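Local coordinates for protein transcriptional regulator, GntR family (Thermotoga maritima, PDB 3SXM) that probably acts as a metal-binding, sequence-specific DNA-binding transcription regulator, of which this chain is the metal-free, all-helical FCD (ligand-binding) domain, at residues M17-C22 against L65-S70; F21-Y26 against G117-L122. The protein carries 3 engineered substitutions. All coordinates share one frame; numbering follows the deposited sequence. Where two conformers were deposited one is given.

Interaction 1 of 2, residues M17-C22 against L65-S70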
loop_
_atom_site.group_PDB
_atom_site.type_symbol
_atom_site.label_atom_id
_atom_site.label_comp_id
_atom_site.label_asym_id
_atom_site.label_seq_id
_atom_site.Cartn_x
_atom_site.Cartn_y
_atom_site.Cartn_z
ATOM N N MET A 17 2.072 2.339 -4.185
ATOM C CA MET A 17 1.826 1.775 -2.837
ATOM C C MET A 17 1.605 0.265 -2.890
ATOM O O MET A 17 2.259 -0.485 -2.118
ATOM C CB MET A 17 0.670 2.516 -2.153
ATOM C CG MET A 17 0.282 1.936 -0.778
ATOM S SD MET A 17 -1.122 2.766 -0.076
ATOM C CE MET A 17 -2.415 2.195 -1.160
ATOM N N MET A 18 0.644 -0.181 -3.680
ATOM C CA MET A 18 0.221 -1.574 -3.650
ATOM C C MET A 18 1.216 -2.462 -4.402
ATOM O O MET A 18 1.613 -3.525 -3.924
ATOM C CB MET A 18 -1.177 -1.731 -4.229
ATOM C CG MET A 18 -2.244 -0.949 -3.467
ATOM S SD MET A 18 -3.897 -1.116 -4.113
ATOM C CE MET A 18 -4.256 -2.708 -3.617
ATOM N N GLU A 19 1.594 -2.075 -5.616
ATOM C CA GLU A 19 2.438 -2.953 -6.461
ATOM C C GLU A 19 3.832 -3.109 -5.890
ATOM O O GLU A 19 4.399 -4.200 -5.908
ATOM C CB GLU A 19 2.434 -2.452 -7.911
ATOM C CG GLU A 19 1.089 -2.420 -8.562
ATOM C CD GLU A 19 1.193 -2.050 -10.021
ATOM O OE1 GLU A 19 2.298 -2.276 -10.568
ATOM O OE2 GLU A 19 0.204 -1.590 -10.629
ATOM N N VAL A 20 4.439 -2.032 -5.430
ATOM C CA VAL A 20 5.785 -2.089 -4.873
ATOM C C VAL A 20 5.751 -2.893 -3.581
ATOM O O VAL A 20 6.652 -3.693 -3.331
ATOM C CB VAL A 20 6.393 -0.705 -4.658
ATOM C CG1 VAL A 20 7.677 -0.780 -3.797
ATOM C CG2 VAL A 20 6.649 -0.013 -6.019
ATOM N N PHE A 21 4.731 -2.695 -2.729
ATOM C CA PHE A 21 4.639 -3.504 -1.523
ATOM C C PHE A 21 4.652 -4.979 -1.897
ATOM O O PHE A 21 5.321 -5.775 -1.236
ATOM C CB PHE A 21 3.348 -3.190 -0.730
ATOM C CG PHE A 21 3.209 -3.998 0.537
ATOM C CD1 PHE A 21 3.791 -3.563 1.703
ATOM C CD2 PHE A 21 2.474 -5.173 0.582
ATOM C CE1 PHE A 21 3.630 -4.246 2.896
ATOM C CE2 PHE A 21 2.393 -5.898 1.752
ATOM C CZ PHE A 21 2.949 -5.432 2.890
ATOM N N CYS A 22 3.841 -5.381 -2.860
ATOM C CA CYS A 22 3.747 -6.811 -3.204
ATOM C C CYS A 22 5.032 -7.331 -3.862
ATOM O O CYS A 22 5.513 -8.420 -3.534
ATOM C CB CYS A 22 2.522 -7.088 -4.058
ATOM S SG CYS A 22 0.976 -6.837 -3.173
ATOM N N LEU A 65 -0.226 -9.736 -11.574
ATOM C CA LEU A 65 0.557 -10.866 -11.037
ATOM C C LEU A 65 1.245 -10.428 -9.765
ATOM O O LEU A 65 1.304 -11.199 -8.766
ATOM C CB LEU A 65 1.639 -11.342 -12.068
ATOM C CG LEU A 65 2.715 -12.297 -11.518
ATOM C CD1 LEU A 65 2.145 -13.547 -11.061
ATOM C CD2 LEU A 65 3.766 -12.526 -12.576
ATOM N N PHE A 66 1.770 -9.227 -9.733
ATOM C CA PHE A 66 2.543 -8.764 -8.549
ATOM C C PHE A 66 1.586 -8.816 -7.359
ATOM O O PHE A 66 1.934 -9.284 -6.269
ATOM C CB PHE A 66 3.067 -7.350 -8.732
ATOM C CG PHE A 66 4.080 -7.186 -9.860
ATOM C CD1 PHE A 66 4.834 -8.237 -10.332
ATOM C CD2 PHE A 66 4.223 -5.947 -10.462
ATOM C CE1 PHE A 66 5.756 -8.070 -11.390
ATOM C CE2 PHE A 66 5.162 -5.797 -11.500
ATOM C CZ PHE A 66 5.893 -6.843 -11.919
ATOM N N ILE A 67 0.391 -8.321 -7.581
ATOM C CA ILE A 67 -0.635 -8.230 -6.504
ATOM C C ILE A 67 -1.071 -9.639 -6.090
ATOM O O ILE A 67 -1.150 -9.972 -4.869
ATOM C CB ILE A 67 -1.817 -7.417 -6.981
ATOM C CG1 ILE A 67 -1.400 -5.976 -7.285
ATOM C CG2 ILE A 67 -3.009 -7.483 -6.004
ATOM C CD1 ILE A 67 -1.053 -5.109 -6.080
ATOM N N ARG A 68 -1.341 -10.493 -7.076
ATOM C CA ARG A 68 -1.849 -11.834 -6.836
ATOM C C ARG A 68 -0.859 -12.675 -6.022
ATOM O O ARG A 68 -1.285 -13.490 -5.197
ATOM C CB ARG A 68 -2.220 -12.513 -8.173
ATOM C CG ARG A 68 -2.586 -13.971 -8.086
ATOM C CD ARG A 68 -3.860 -14.230 -7.400
ATOM N NE ARG A 68 -5.022 -13.734 -8.130
ATOM C CZ ARG A 68 -6.274 -13.938 -7.745
ATOM N NH1 ARG A 68 -6.523 -14.635 -6.652
ATOM N NH2 ARG A 68 -7.275 -13.457 -8.462
ATOM N N ALA A 69 0.442 -12.467 -6.218
ATOM C CA ALA A 69 1.490 -13.247 -5.580
ATOM C C ALA A 69 1.466 -13.058 -4.051
ATOM O O ALA A 69 1.999 -13.887 -3.343
ATOM C CB ALA A 69 2.882 -12.873 -6.185
ATOM N N SER A 70 0.862 -11.974 -3.566
ATOM C CA SER A 70 0.700 -11.773 -2.094
ATOM C C SER A 70 -0.132 -12.869 -1.482
ATOM O O SER A 70 -0.002 -13.172 -0.285
ATOM C CB SER A 70 0.093 -10.399 -1.767
ATOM O OG SER A 70 -1.250 -10.362 -2.161
#
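Cys22 and Ile67 meet where helix 5-25 packs on the C-terminal part of helix 51-68, a helix-helix contact in the buried interior of the all-helical FCD domain. CB of Cys22 lies 3.2 Å from O of Phe66, and its SG is 3.9 Å from CB of Ser70. A cysteine suits this place, being small enough for the two backbones to come close: the CA atoms of Cys22 and Ile67 are 5.7 Å apart. Ile67 reaches across with its terminal methyl; CD1 lies 3.8 Å from O of Met18 and also meets CB of Met18 and SG of Cys22. Its chi1 (-63°) sets CG1 beside the backbone N, and chi2 (-71°) then turns CD1 to helix 5-25. Beyond this apolar patch, OE1 of Glu19 approaches the ring edge of Phe66, 4.1 Å from CD2, with carboxylate and ring planes 55° apart. ND1 of His63, a zinc ligand in the metal-bound protein, is hydrogen-bonded to that oxygen, while OE2 forms a salt bridge with Arg15 and a hydrogen bond with Tyr79, so the buried carboxylate is well satisfied. The Ser70 hydroxyl turns back on its own segment, OG donating to O of Ile67 at 2.7 Å.

Interaction 2 of 2, residues F21-Y26 against G117-L122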
loop_
_atom_site.group_PDB
_atom_site.type_symbol
_atom_site.label_atom_id
_atom_site.label_comp_id
_atom_site.label_asym_id
_atom_site.label_seq_id
_atom_site.Cartn_x
_atom_site.Cartn_y
_atom_site.Cartn_z
ATOM N N PHE A 21 4.731 -2.695 -2.729
ATOM C CA PHE A 21 4.639 -3.504 -1.523
ATOM C C PHE A 21 4.652 -4.979 -1.897
ATOM O O PHE A 21 5.321 -5.775 -1.236
ATOM C CB PHE A 21 3.348 -3.190 -0.730
ATOM C CG PHE A 21 3.209 -3.998 0.537
ATOM C CD1 PHE A 21 3.791 -3.563 1.703
ATOM C CD2 PHE A 21 2.474 -5.173 0.582
ATOM C CE1 PHE A 21 3.630 -4.246 2.896
ATOM C CE2 PHE A 21 2.393 -5.898 1.752
ATOM C CZ PHE A 21 2.949 -5.432 2.890
ATOM N N CYS A 22 3.841 -5.381 -2.860
ATOM C CA CYS A 22 3.747 -6.811 -3.204
ATOM C C CYS A 22 5.032 -7.331 -3.862
ATOM O O CYS A 22 5.513 -8.420 -3.534
ATOM C CB CYS A 22 2.522 -7.088 -4.058
ATOM S SG CYS A 22 0.976 -6.837 -3.173
ATOM N N LEU A 23 5.591 -6.578 -4.811
ATOM C CA LEU A 23 6.877 -6.964 -5.386
ATOM C C LEU A 23 7.984 -7.128 -4.336
ATOM O O LEU A 23 8.783 -8.100 -4.367
ATOM C CB LEU A 23 7.317 -5.951 -6.495
ATOM C CG LEU A 23 8.615 -6.308 -7.239
ATOM C CD1 LEU A 23 8.574 -7.691 -7.917
ATOM C CD2 LEU A 23 8.909 -5.169 -8.226
ATOM N N GLU A 24 8.080 -6.198 -3.390
ATOM C CA GLU A 24 9.089 -6.235 -2.360
ATOM C C GLU A 24 8.898 -7.449 -1.452
ATOM O O GLU A 24 9.855 -8.144 -1.109
ATOM C CB GLU A 24 8.947 -4.955 -1.497
ATOM C CG GLU A 24 9.637 -3.713 -2.037
ATOM C CD GLU A 24 9.491 -2.413 -1.202
ATOM O OE1 GLU A 24 10.313 -1.473 -1.408
ATOM O OE2 GLU A 24 8.544 -2.303 -0.390
ATOM N N ASN A 25 7.693 -7.701 -1.021
ATOM C CA ASN A 25 7.446 -8.720 -0.031
ATOM C C ASN A 25 7.184 -10.136 -0.567
ATOM O O ASN A 25 7.242 -11.060 0.155
ATOM C CB ASN A 25 6.305 -8.268 0.889
ATOM C CG ASN A 25 6.679 -7.104 1.750
ATOM O OD1 ASN A 25 6.308 -5.984 1.536
ATOM N ND2 ASN A 25 7.469 -7.383 2.698
ATOM N N TYR A 26 6.930 -10.262 -1.852
ATOM C CA TYR A 26 6.638 -11.548 -2.489
ATOM C C TYR A 26 7.560 -11.789 -3.687
ATOM O O TYR A 26 7.255 -12.566 -4.568
ATOM C CB TYR A 26 5.139 -11.692 -2.821
ATOM C CG TYR A 26 4.324 -11.657 -1.573
ATOM C CD1 TYR A 26 4.164 -12.796 -0.852
ATOM C CD2 TYR A 26 3.869 -10.467 -1.044
ATOM C CE1 TYR A 26 3.480 -12.790 0.348
ATOM C CE2 TYR A 26 3.163 -10.453 0.154
ATOM C CZ TYR A 26 3.010 -11.594 0.862
ATOM O OH TYR A 26 2.337 -11.615 2.098
ATOM N N GLY A 117 16.909 -3.580 -8.034
ATOM C CA GLY A 117 16.768 -3.021 -9.374
ATOM C C GLY A 117 15.357 -3.213 -9.902
ATOM O O GLY A 117 14.830 -2.351 -10.604
ATOM N N ALA A 118 14.701 -4.319 -9.573
ATOM C CA ALA A 118 13.325 -4.513 -10.015
ATOM C C ALA A 118 12.375 -3.509 -9.401
ATOM O O ALA A 118 11.533 -2.953 -10.105
ATOM C CB ALA A 118 12.833 -5.902 -9.725
ATOM N N ILE A 119 12.546 -3.244 -8.106
ATOM C CA ILE A 119 11.710 -2.251 -7.443
ATOM C C ILE A 119 11.946 -0.890 -8.054
ATOM O O ILE A 119 11.014 -0.149 -8.349
ATOM C CB ILE A 119 12.008 -2.276 -5.938
ATOM C CG1 ILE A 119 11.520 -3.601 -5.342
ATOM C CG2 ILE A 119 11.301 -1.083 -5.250
ATOM C CD1 ILE A 119 12.160 -3.910 -3.974
ATOM N N GLU A 120 13.203 -0.572 -8.321
ATOM C CA GLU A 120 13.525 0.705 -8.974
ATOM C C GLU A 120 12.839 0.807 -10.335
ATOM O O GLU A 120 12.282 1.845 -10.672
ATOM C CB GLU A 120 15.033 0.898 -9.169
ATOM C CG GLU A 120 15.806 1.167 -7.909
ATOM C CD GLU A 120 17.311 1.276 -8.153
ATOM O OE1 GLU A 120 17.771 1.295 -9.333
ATOM O OE2 GLU A 120 18.048 1.359 -7.157
ATOM N N LYS A 121 12.881 -0.259 -11.121
ATOM C CA LYS A 121 12.307 -0.207 -12.471
ATOM C C LYS A 121 10.781 -0.072 -12.441
ATOM O O LYS A 121 10.208 0.625 -13.281
ATOM C CB LYS A 121 12.696 -1.446 -13.299
ATOM C CG LYS A 121 12.393 -1.362 -14.791
ATOM C CD LYS A 121 13.324 -0.275 -15.458
ATOM C CE LYS A 121 13.232 -0.207 -16.938
ATOM N NZ LYS A 121 14.084 0.971 -17.380
ATOM N N LEU A 122 10.126 -0.741 -11.506
ATOM C CA LEU A 122 8.701 -0.629 -11.356
ATOM C C LEU A 122 8.324 0.839 -11.017
ATOM O O LEU A 122 7.400 1.401 -11.611
ATOM C CB LEU A 122 8.191 -1.649 -10.321
ATOM C CG LEU A 122 6.694 -1.496 -9.983
ATOM C CD1 LEU A 122 5.820 -1.626 -11.191
ATOM C CD2 LEU A 122 6.246 -2.536 -8.965
#
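Leu23 points at Ala118 and Leu122 where helix 5-25 runs antiparallel to helix 115-135, a pairing within the helical bundle of the FCD domain. The axes of segments 21-25 and 117-122 approach to 10.1 Å at 170°, and no hydrogen bond joins the segments; side-chain packing holds them together.

The apolar part is carried by one methyl of Leu23. Its CG stands anti to the backbone N (chi1 -176°), and from there CD2 reaches the other helix, 3.8 Å from CD2 of Leu122. The two leucine chains lie alongside, running in opposite senses. The same methyl lies 4.3 Å from CB of Ala118, whose small side chain lets leucine come within 3.9 Å, CD2 to O of Ala118. Ile110 of helix 96-111 packs on both Leu23 and Ala118, making this a three-helix junction.

The mixed part lies between Ile119 and Glu24. The Glu24 chain passes beside Ile119, but its modelled position is doubtful, since one of two conformers is given and one carbon pair is too close. An alanine in place of Ile119 would probably open a gap beside CD2 of Leu23 and take a packing partner from Val20.

Leu122 also packs on His63 of helix 51-68, which coordinates zinc in another structure of the protein. Ile119 completes the apolar surroundings of Leu23, whose CD2 lies 4.2 Å from CG1 of Ile119.

From the N terminus, helix 5-25 supplies the first half of both contacts, which share Phe21 and Cys22. Interaction 1 closes the shorter loop, bringing back the end of helix 51-68 after 42 residues. Interaction 2 closes a loop of 90, returning with helix 115-135 after five intervening helices, the last two being 73-90 and 96-111; residues 65-70 lie inside its span, while the loops overlap at their common start. Together they tie the first helix to the middle and last helices of the FCD domain. Their centres are 8 Å apart, and they touch directly: OE1 of Glu19 is 3.6 Å from CD1 of Leu122. Helix 5-25 also meets the second subunit, where Phe21 packs on its Met17.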